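Local coordinates for protein endolytic peptidoglycan transglycosylase RlpA (Pseudomonas aeruginosa, PDB 6I05) that acts as a lytic transglycosylase with a strong preference for naked glycan strands lacking stem peptides, its SPOR domain recognising such denuded glycan in cell division, at residues A[4-9]-A[63-68]; A[23-26]-A[31-34]; A[37-40]-A[45-48]. One frame throughout, in Å; residues are numbered along the deposited sequence.

Contact 1. Residues A[4-9]-A[63-68]; sequences LYLQVG and DSIRVA
V8 and I65 meet through both their branches, and their torsions set the match. In V8, chi1 of -173° leaves CG1 trans to the main-chain N and CG2 next to that N, while in I65, chi1 of -69° with an extended chi2 sends CD1 forward from the helix and leaves CG2 as a second, shorter branch. V8 CG1 lies 3.9 Å from I65 CG2, and V8 CG2 lies 4.0 Å from I65 CD1, so the two side chains cross obliquely with methyl on methyl. I65 CD1 also reaches L6, more loosely, with 4.4 Å to L6 CD1. All three residues are buried. This is the packing of helix 55-67 against the inner strand 4-11 in the SPOR domain, a four-stranded antiparallel sheet with its two helices on one face. At V8 the strand carries a classic beta bulge: V8 and G9 together lie opposite V47 of strand 42-52, and the main chain of V47 is hydrogen-bonded to both. L49 of strand 42-52 touches both V8 and I65. Farther back along the helix, V58, T61 and Q62 cover L6.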
ATOM      1  N   LEU A   4     -12.285  -1.947  -1.685  1.00 13.12           N
ATOM      2  CA  LEU A   4     -11.312  -1.390  -2.613  1.00 11.41           C
ATOM      3  C   LEU A   4      -9.921  -1.425  -1.987  1.00  9.96           C
ATOM      4  O   LEU A   4      -9.771  -1.294  -0.770  1.00 10.80           O
ATOM      5  CB  LEU A   4     -11.709   0.046  -2.947  1.00 11.96           C
ATOM      6  CG  LEU A   4     -13.080   0.141  -3.616  1.00 13.87           C
ATOM      7  CD1 LEU A   4     -13.525   1.590  -3.699  1.00 15.90           C
ATOM      8  CD2 LEU A   4     -13.049  -0.486  -5.002  1.00 15.24           C
ATOM      9  N   TYR A   5      -8.892  -1.576  -2.825  1.00 10.47           N
ATOM     10  CA  TYR A   5      -7.530  -1.710  -2.329  1.00 10.55           C
ATOM     11  C   TYR A   5      -6.597  -0.774  -3.077  1.00 10.27           C
ATOM     12  O   TYR A   5      -6.763  -0.538  -4.277  1.00 11.00           O
ATOM     13  CB  TYR A   5      -7.018  -3.140  -2.496  1.00 12.11           C
ATOM     14  CG  TYR A   5      -7.730  -4.138  -1.623  1.00 12.01           C
ATOM     15  CD1 TYR A   5      -8.923  -4.714  -2.025  1.00 13.27           C
ATOM     16  CD2 TYR A   5      -7.203  -4.513  -0.397  1.00 12.93           C
ATOM     17  CE1 TYR A   5      -9.578  -5.640  -1.226  1.00 14.17           C
ATOM     18  CE2 TYR A   5      -7.846  -5.431   0.412  1.00 14.04           C
ATOM     19  CZ  TYR A   5      -9.031  -5.993  -0.005  1.00 14.12           C
ATOM     20  OH  TYR A   5      -9.657  -6.912   0.799  1.00 16.18           O
ATOM     21  N   LEU A   6      -5.602  -0.261  -2.357  1.00  9.85           N
ATOM     22  CA  LEU A   6      -4.534   0.544  -2.932  1.00  9.86           C
ATOM     23  C   LEU A   6      -3.214  -0.191  -2.766  1.00 10.18           C
ATOM     24  O   LEU A   6      -3.017  -0.929  -1.796  1.00 11.38           O
ATOM     25  CB  LEU A   6      -4.410   1.899  -2.224  1.00 10.36           C
ATOM     26  CG  LEU A   6      -5.536   2.901  -2.450  1.00 10.11           C
ATOM     27  CD1 LEU A   6      -5.425   4.053  -1.466  1.00 11.13           C
ATOM     28  CD2 LEU A   6      -5.499   3.405  -3.888  1.00 10.43           C
ATOM     29  N   GLN A   7      -2.312   0.014  -3.723  1.00  9.87           N
ATOM     30  CA  GLN A   7      -0.918  -0.391  -3.592  1.00 10.01           C
ATOM     31  C   GLN A   7      -0.071   0.872  -3.549  1.00 10.40           C
ATOM     32  O   GLN A   7      -0.278   1.794  -4.347  1.00 11.80           O
ATOM     33  CB  GLN A   7      -0.474  -1.288  -4.745  1.00 10.81           C
ATOM     34  CG  GLN A   7       0.989  -1.704  -4.665  1.00 11.65           C
ATOM     35  CD  GLN A   7       1.289  -2.891  -5.549  1.00 12.54           C
ATOM     36  OE1 GLN A   7       0.601  -3.911  -5.488  1.00 13.02           O
ATOM     37  NE2 GLN A   7       2.309  -2.763  -6.389  1.00 14.80           N
ATOM     38  N   VAL A   8       0.869   0.920  -2.608  1.00 11.80           N
ATOM     39  CA  VAL A   8       1.668   2.113  -2.387  1.00 13.89           C
ATOM     40  C   VAL A   8       3.126   1.931  -2.804  1.00 14.97           C
ATOM     41  O   VAL A   8       3.796   2.919  -3.129  1.00 17.52           O
ATOM     42  CB  VAL A   8       1.558   2.594  -0.924  1.00 15.36           C
ATOM     43  CG1 VAL A   8       2.247   3.937  -0.723  1.00 17.18           C
ATOM     44  CG2 VAL A   8       0.088   2.683  -0.512  1.00 16.75           C
ATOM     45  N   GLY A   9       3.635   0.707  -2.803  1.00 13.17           N
ATOM     46  CA  GLY A   9       4.980   0.440  -3.268  1.00 13.85           C
ATOM     47  C   GLY A   9       5.162  -1.049  -3.422  1.00 13.22           C
ATOM     48  O   GLY A   9       4.335  -1.852  -2.983  1.00 13.06           O
ATOM     49  N   ASP A  63      -4.811  11.037  -1.147  1.00 11.59           N
ATOM     50  CA  ASP A  63      -4.345  12.371  -0.771  1.00 12.60           C
ATOM     51  C   ASP A  63      -3.460  12.314   0.468  1.00 12.48           C
ATOM     52  O   ASP A  63      -2.387  12.925   0.501  1.00 12.78           O
ATOM     53  CB  ASP A  63      -5.538  13.291  -0.495  1.00 13.31           C
ATOM     54  CG  ASP A  63      -6.373  13.592  -1.731  1.00 15.06           C
ATOM     55  OD1 ASP A  63      -5.967  13.265  -2.869  1.00 14.94           O
ATOM     56  OD2 ASP A  63      -7.467  14.173  -1.546  1.00 17.32           O
ATOM     57  N   SER A  64      -3.892  11.586   1.504  1.00 12.34           N
ATOM     58  CA  SER A  64      -3.118  11.527   2.743  0.61 13.38           C
ATOM     59  C   SER A  64      -1.751  10.899   2.517  1.00 12.22           C
ATOM     60  O   SER A  64      -0.748  11.323   3.111  1.00 13.15           O
ATOM     61  CB  SER A  64      -3.889  10.733   3.793  0.61 15.26           C
ATOM     62  OG  SER A  64      -5.107  11.371   4.107  0.61 17.86           O
ATOM     63  N   ILE A  65      -1.690   9.877   1.663  1.00 11.52           N
ATOM     64  CA  ILE A  65      -0.420   9.223   1.370  1.00 11.72           C
ATOM     65  C   ILE A  65       0.520  10.184   0.650  1.00 11.75           C
ATOM     66  O   ILE A  65       1.724  10.237   0.941  1.00 13.06           O
ATOM     67  CB  ILE A  65      -0.675   7.931   0.571  1.00 11.74           C
ATOM     68  CG1 ILE A  65      -1.371   6.898   1.464  1.00 12.55           C
ATOM     69  CG2 ILE A  65       0.616   7.401  -0.029  1.00 13.38           C
ATOM     70  CD1 ILE A  65      -2.067   5.778   0.702  1.00 14.25           C
ATOM     71  N   ARG A  66      -0.015  10.975  -0.285  1.00 12.16           N
ATOM     72  CA  ARG A  66       0.813  11.952  -0.982  1.00 12.83           C
ATOM     73  C   ARG A  66       1.281  13.065  -0.048  1.00 12.92           C
ATOM     74  O   ARG A  66       2.438  13.492  -0.127  1.00 13.41           O
ATOM     75  CB  ARG A  66       0.083  12.513  -2.205  1.00 13.97           C
ATOM     76  CG  ARG A  66      -0.121  11.491  -3.319  1.00 14.75           C
ATOM     77  CD  ARG A  66      -0.423  12.166  -4.644  1.00 18.28           C
ATOM     78  NE  ARG A  66      -0.392  11.208  -5.750  1.00 21.25           N
ATOM     79  CZ  ARG A  66      -1.457  10.555  -6.206  1.00 23.59           C
ATOM     80  NH1 ARG A  66      -2.651  10.758  -5.658  1.00 23.92           N
ATOM     81  NH2 ARG A  66      -1.329   9.701  -7.217  1.00 24.40           N
ATOM     82  N   VAL A  67       0.409  13.543   0.849  1.00 13.18           N
ATOM     83  CA  VAL A  67       0.822  14.552   1.828  1.00 14.63           C
ATOM     84  C   VAL A  67       1.997  14.045   2.649  1.00 14.56           C
ATOM     85  O   VAL A  67       2.942  14.789   2.934  1.00 15.31           O
ATOM     86  CB  VAL A  67      -0.357  14.965   2.730  1.00 15.63           C
ATOM     87  CG1 VAL A  67       0.123  15.784   3.945  1.00 17.32           C
ATOM     88  CG2 VAL A  67      -1.376  15.750   1.947  1.00 16.49           C
ATOM     89  N   ALA A  68       1.956  12.769   3.036  1.00 14.62           N
ATOM     90  CA  ALA A  68       3.012  12.160   3.829  1.00 15.51           C
ATOM     91  C   ALA A  68       4.240  11.808   3.007  1.00 15.91           C
ATOM     92  O   ALA A  68       5.232  11.340   3.578  1.00 16.53           O
ATOM     93  CB  ALA A  68       2.476  10.904   4.518  1.00 16.05           C
TER

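Contact 2. Residues A[23-26]-A[31-34]; sequences KLSG and PVFI
V32 lays its two methyls over the start of the L24 side chain, with S25 at the margin. CG1 of V32 sits 4.0 Å from L24 CB and equally 4.0 Å from L24 CD1, close to both. CG2 of V32 lies 4.1 Å from L24 CB, and it also touches S25 OG at 4.0 Å, a plain van der Waals contact. The branches split this way because V32 has chi1 of -173°, which turns CG1 toward the buried leucine and CG2 toward the more exposed serine. The L24 and V32 side chains run at about a right angle to each other. S25 OG spends its polarity on its own helix, hydrogen-bonding back to K21 O. G26 N is bonded to K23 O at 3.0 Å, and the chain then turns and enters strand 32-39 at V32. Strands 4-11 and 32-39 run parallel with 42-52 between them, so helix 14-25 forms a split beta-alpha-beta crossover. L24, buried near the end of that helix, packs on V8 of strand 4-11, V47 of strand 42-52 and L70 of a loop, while V32 also touches K21 of the same helix.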
ATOM      1  N   LYS A  23       4.997   2.968   8.311  1.00 15.71           N
ATOM      2  CA  LYS A  23       4.721   4.390   8.126  1.00 16.04           C
ATOM      3  C   LYS A  23       3.277   4.626   7.697  1.00 15.55           C
ATOM      4  O   LYS A  23       2.635   5.581   8.149  1.00 16.69           O
ATOM      5  CB  LYS A  23       5.691   4.988   7.105  1.00 17.13           C
ATOM      6  CG  LYS A  23       7.137   5.040   7.579  1.00 19.67           C
ATOM      7  CD  LYS A  23       8.031   5.682   6.536  1.00 23.49           C
ATOM      8  CE  LYS A  23       9.445   5.869   7.056  1.00 26.57           C
ATOM      9  NZ  LYS A  23      10.396   6.169   5.946  1.00 29.52           N
ATOM     10  N   LEU A  24       2.751   3.775   6.814  1.00 15.25           N
ATOM     11  CA  LEU A  24       1.378   3.954   6.355  1.00 15.06           C
ATOM     12  C   LEU A  24       0.379   3.818   7.492  1.00 16.06           C
ATOM     13  O   LEU A  24      -0.666   4.478   7.483  1.00 15.71           O
ATOM     14  CB  LEU A  24       1.052   2.958   5.247  1.00 14.70           C
ATOM     15  CG  LEU A  24       1.649   3.279   3.878  1.00 14.06           C
ATOM     16  CD1 LEU A  24       1.582   2.060   2.966  1.00 14.24           C
ATOM     17  CD2 LEU A  24       0.925   4.462   3.259  1.00 15.21           C
ATOM     18  N   SER A  25       0.678   2.973   8.477  1.00 17.55           N
ATOM     19  CA  SER A  25      -0.218   2.840   9.617  1.00 19.98           C
ATOM     20  C   SER A  25      -0.398   4.153  10.366  1.00 20.00           C
ATOM     21  O   SER A  25      -1.408   4.329  11.051  1.00 21.22           O
ATOM     22  CB  SER A  25       0.283   1.731  10.544  1.00 22.81           C
ATOM     23  OG  SER A  25       0.206   0.472   9.888  1.00 25.98           O
ATOM     24  N   GLY A  26       0.543   5.084  10.237  1.00 20.88           N
ATOM     25  CA  GLY A  26       0.390   6.385  10.851  1.00 22.33           C
ATOM     26  C   GLY A  26      -0.419   7.384  10.062  1.00 23.30           C
ATOM     27  O   GLY A  26      -0.697   8.477  10.562  1.00 25.38           O
ATOM     28  N   PRO A  31      -6.597  -1.261   7.040  1.00 15.87           N
ATOM     29  CA  PRO A  31      -5.558  -2.281   7.227  1.00 14.89           C
ATOM     30  C   PRO A  31      -4.471  -2.121   6.180  1.00 12.22           C
ATOM     31  O   PRO A  31      -4.749  -1.875   5.010  1.00 13.27           O
ATOM     32  CB  PRO A  31      -6.316  -3.602   7.032  1.00 17.19           C
ATOM     33  CG  PRO A  31      -7.741  -3.271   7.300  1.00 19.05           C
ATOM     34  CD  PRO A  31      -7.920  -1.868   6.802  1.00 18.38           C
ATOM     35  N   VAL A  32      -3.225  -2.266   6.612  1.00 10.88           N
ATOM     36  CA  VAL A  32      -2.062  -2.210   5.735  1.00 10.94           C
ATOM     37  C   VAL A  32      -1.397  -3.575   5.788  1.00 10.55           C
ATOM     38  O   VAL A  32      -1.236  -4.148   6.871  1.00 12.84           O
ATOM     39  CB  VAL A  32      -1.074  -1.112   6.182  1.00 11.50           C
ATOM     40  CG1 VAL A  32       0.048  -0.957   5.174  1.00 12.38           C
ATOM     41  CG2 VAL A  32      -1.789   0.221   6.398  1.00 14.08           C
ATOM     42  N   PHE A  33      -1.021  -4.111   4.630  1.00 10.04           N
ATOM     43  CA  PHE A  33      -0.480  -5.459   4.598  1.00 10.15           C
ATOM     44  C   PHE A  33       0.508  -5.573   3.453  1.00  9.92           C
ATOM     45  O   PHE A  33       0.522  -4.756   2.530  1.00 10.66           O
ATOM     46  CB  PHE A  33      -1.594  -6.512   4.485  1.00 11.32           C
ATOM     47  CG  PHE A  33      -2.459  -6.368   3.264  1.00 11.40           C
ATOM     48  CD1 PHE A  33      -3.554  -5.515   3.254  1.00 12.29           C
ATOM     49  CD2 PHE A  33      -2.185  -7.115   2.122  1.00 11.84           C
ATOM     50  CE1 PHE A  33      -4.353  -5.411   2.121  1.00 13.12           C
ATOM     51  CE2 PHE A  33      -2.978  -7.010   0.998  1.00 12.07           C
ATOM     52  CZ  PHE A  33      -4.064  -6.157   0.996  1.00 12.89           C
ATOM     53  N   ILE A  34       1.326  -6.612   3.514  1.00 10.31           N
ATOM     54  CA  ILE A  34       2.285  -6.921   2.465  1.00 10.01           C
ATOM     55  C   ILE A  34       1.825  -8.189   1.769  1.00 10.41           C
ATOM     56  O   ILE A  34       1.501  -9.182   2.429  1.00 12.88           O
ATOM     57  CB  ILE A  34       3.705  -7.079   3.031  1.00 11.81           C
ATOM     58  CG1 ILE A  34       4.167  -5.741   3.616  1.00 14.17           C
ATOM     59  CG2 ILE A  34       4.671  -7.554   1.940  1.00 13.30           C
ATOM     60  CD1 ILE A  34       5.376  -5.846   4.517  1.00 16.22           C
TER

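Contact 3. Residues A[37-40]-A[45-48]; sequences VVRN and HRVR
Near the turn end of the hairpin made by strands 32-39 and 42-52, V37 and R39 on one strand pack around the guanidinium of R46 on the other. V37 comes over one face of that group: its CG1 is 3.4 Å from R46 NH2, set toward the rim rather than over the middle, and its CG2 is 3.8 Å from R46 NE. R46 gets there through a bend at chi3 of -53°, which turns the group so that V37 crosses its side chain at about a right angle. On the opposite face lies R48, whose NH2 is 3.2 Å above the R46 plane, offset toward its rim, with the two planes tilted by roughly 26°. This part of the hairpin belongs to the sheet face turned away from the two helices, probably the face used for denuded glycan. A polar frame holds the pair: R46 NH2 is hydrogen-bonded to S35 OG, and R48 NE to Q7 OE1. R39 folds back at chi2, and its NH1 bonds to V38 O at 3.0 Å, the acceptor close to the guanidinium plane but the donor well above the carbonyl plane. V37 CG2 covers one face of this group as well. R39 NH2 then lies 3.7 Å from R46 NH1, the two guanidinium planes 74° apart, and these like charges probably rely in part on solvent to screen them.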
ATOM      1  N   VAL A  37       4.952 -11.964  -3.745  1.00 12.47           N
ATOM      2  CA  VAL A  37       4.751 -12.885  -4.857  1.00 12.85           C
ATOM      3  C   VAL A  37       6.068 -13.099  -5.588  1.00 12.18           C
ATOM      4  O   VAL A  37       7.003 -12.304  -5.475  1.00 14.23           O
ATOM      5  CB  VAL A  37       3.672 -12.374  -5.837  1.00 14.95           C
ATOM      6  CG1 VAL A  37       2.294 -12.353  -5.168  1.00 16.43           C
ATOM      7  CG2 VAL A  37       4.039 -10.988  -6.363  1.00 15.82           C
ATOM      8  N   VAL A  38       6.131 -14.179  -6.361  1.00 12.18           N
ATOM      9  CA  VAL A  38       7.271 -14.421  -7.239  1.00 12.47           C
ATOM     10  C   VAL A  38       7.014 -13.700  -8.554  1.00 13.54           C
ATOM     11  O   VAL A  38       5.982 -13.914  -9.198  1.00 15.06           O
ATOM     12  CB  VAL A  38       7.498 -15.920  -7.478  1.00 12.99           C
ATOM     13  CG1 VAL A  38       8.714 -16.118  -8.382  1.00 13.69           C
ATOM     14  CG2 VAL A  38       7.712 -16.649  -6.169  1.00 14.09           C
ATOM     15  N   ARG A  39       7.944 -12.834  -8.945  1.00 13.82           N
ATOM     16  CA  ARG A  39       7.891 -12.156 -10.233  1.00 15.34           C
ATOM     17  C   ARG A  39       9.305 -12.082 -10.775  1.00 14.57           C
ATOM     18  O   ARG A  39      10.219 -11.661 -10.060  1.00 14.86           O
ATOM     19  CB  ARG A  39       7.349 -10.729 -10.084  1.00 18.36           C
ATOM     20  CG  ARG A  39       5.903 -10.625  -9.638  1.00 22.25           C
ATOM     21  CD  ARG A  39       4.946 -10.881 -10.788  1.00 25.24           C
ATOM     22  NE  ARG A  39       3.553 -10.639 -10.420  1.00 26.65           N
ATOM     23  CZ  ARG A  39       2.786 -11.504  -9.761  1.00 27.79           C
ATOM     24  NH1 ARG A  39       3.277 -12.674  -9.375  1.00 27.44           N
ATOM     25  NH2 ARG A  39       1.526 -11.194  -9.481  1.00 29.12           N
ATOM     26  N   ASN A  40       9.485 -12.495 -12.027  1.00 15.52           N
ATOM     27  CA  ASN A  40      10.778 -12.356 -12.694  1.00 16.55           C
ATOM     28  C   ASN A  40      11.900 -13.006 -11.893  1.00 17.03           C
ATOM     29  O   ASN A  40      12.991 -12.454 -11.750  1.00 17.18           O
ATOM     30  CB  ASN A  40      11.082 -10.889 -13.004  1.00 17.48           C
ATOM     31  CG  ASN A  40      10.134 -10.319 -14.022  1.00 18.01           C
ATOM     32  OD1 ASN A  40       9.797 -10.991 -14.990  1.00 18.45           O
ATOM     33  ND2 ASN A  40       9.675  -9.087 -13.802  1.00 18.84           N
ATOM     34  N   HIS A  45       7.691  -7.707  -2.873  1.00 12.19           N
ATOM     35  CA  HIS A  45       6.901  -7.439  -1.672  1.00 11.79           C
ATOM     36  C   HIS A  45       6.050  -6.200  -1.926  1.00 11.84           C
ATOM     37  O   HIS A  45       6.563  -5.078  -1.915  1.00 12.93           O
ATOM     38  CB  HIS A  45       7.822  -7.203  -0.475  1.00 12.68           C
ATOM     39  CG  HIS A  45       8.746  -8.342  -0.198  1.00 14.38           C
ATOM     40  ND1 HIS A  45       8.321  -9.511   0.396  1.00 14.62           N
ATOM     41  CD2 HIS A  45      10.070  -8.492  -0.427  1.00 16.63           C
ATOM     42  CE1 HIS A  45       9.344 -10.335   0.518  1.00 16.74           C
ATOM     43  NE2 HIS A  45      10.415  -9.744   0.020  1.00 17.15           N
ATOM     44  N   ARG A  46       4.754  -6.397  -2.142  1.00 10.46           N
ATOM     45  CA  ARG A  46       3.840  -5.311  -2.479  1.00 10.84           C
ATOM     46  C   ARG A  46       3.150  -4.814  -1.223  1.00 10.31           C
ATOM     47  O   ARG A  46       2.589  -5.608  -0.466  1.00 13.20           O
ATOM     48  CB  ARG A  46       2.803  -5.794  -3.491  1.00 11.80           C
ATOM     49  CG  ARG A  46       3.503  -6.424  -4.694  1.00 16.08           C
ATOM     50  CD  ARG A  46       2.625  -7.191  -5.631  1.00 19.19           C
ATOM     51  NE  ARG A  46       1.820  -8.210  -4.973  1.00 17.95           N
ATOM     52  CZ  ARG A  46       0.890  -8.895  -5.616  1.00 18.17           C
ATOM     53  NH1 ARG A  46       0.710  -8.675  -6.913  1.00 20.35           N
ATOM     54  NH2 ARG A  46       0.135  -9.766  -4.974  1.00 18.61           N
ATOM     55  N   VAL A  47       3.192  -3.508  -1.000  1.00  9.82           N
ATOM     56  CA  VAL A  47       2.593  -2.908   0.186  1.00  9.58           C
ATOM     57  C   VAL A  47       1.233  -2.356  -0.204  1.00  8.99           C
ATOM     58  O   VAL A  47       1.137  -1.481  -1.075  1.00 10.14           O
ATOM     59  CB  VAL A  47       3.494  -1.819   0.784  1.00 11.55           C
ATOM     60  CG1 VAL A  47       2.852  -1.231   2.032  1.00 13.07           C
ATOM     61  CG2 VAL A  47       4.874  -2.387   1.106  1.00 12.91           C
ATOM     62  N   ARG A  48       0.182  -2.874   0.424  1.00  9.51           N
ATOM     63  CA  ARG A  48      -1.189  -2.598   0.038  1.00  9.56           C
ATOM     64  C   ARG A  48      -2.007  -2.195   1.252  1.00  9.50           C
ATOM     65  O   ARG A  48      -1.612  -2.407   2.403  1.00 10.26           O
ATOM     66  CB  ARG A  48      -1.817  -3.826  -0.624  1.00  9.89           C
ATOM     67  CG  ARG A  48      -1.170  -4.139  -1.948  1.00 10.48           C
ATOM     68  CD  ARG A  48      -1.738  -5.363  -2.607  1.00 11.28           C
ATOM     69  NE  ARG A  48      -1.247  -5.419  -3.979  1.00 11.36           N
ATOM     70  CZ  ARG A  48      -1.707  -6.235  -4.915  1.00 13.33           C
ATOM     71  NH1 ARG A  48      -2.656  -7.115  -4.631  1.00 16.30           N
ATOM     72  NH2 ARG A  48      -1.208  -6.160  -6.139  1.00 15.45           N
TER

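Contacts 1 and 2 lie on the helix side of the sheet and are built from aliphatic side chains, apart from one serine oxygen at the edge of contact 2. They merge into one core, since L24 of contact 2 touches both V8 and I65 of contact 1. Contact 1 is fully buried, contact 2 only partly. Contact 3, with its centre about 17 Å from that of contact 1, is a surface contact dominated by arginines on the other face. It shares strand 32-39 with contact 2. The two faces are joined by the sheet: F33 O bonds to R48 N, and V47, between R46 and R48 in sequence, touches L24 on the helix side.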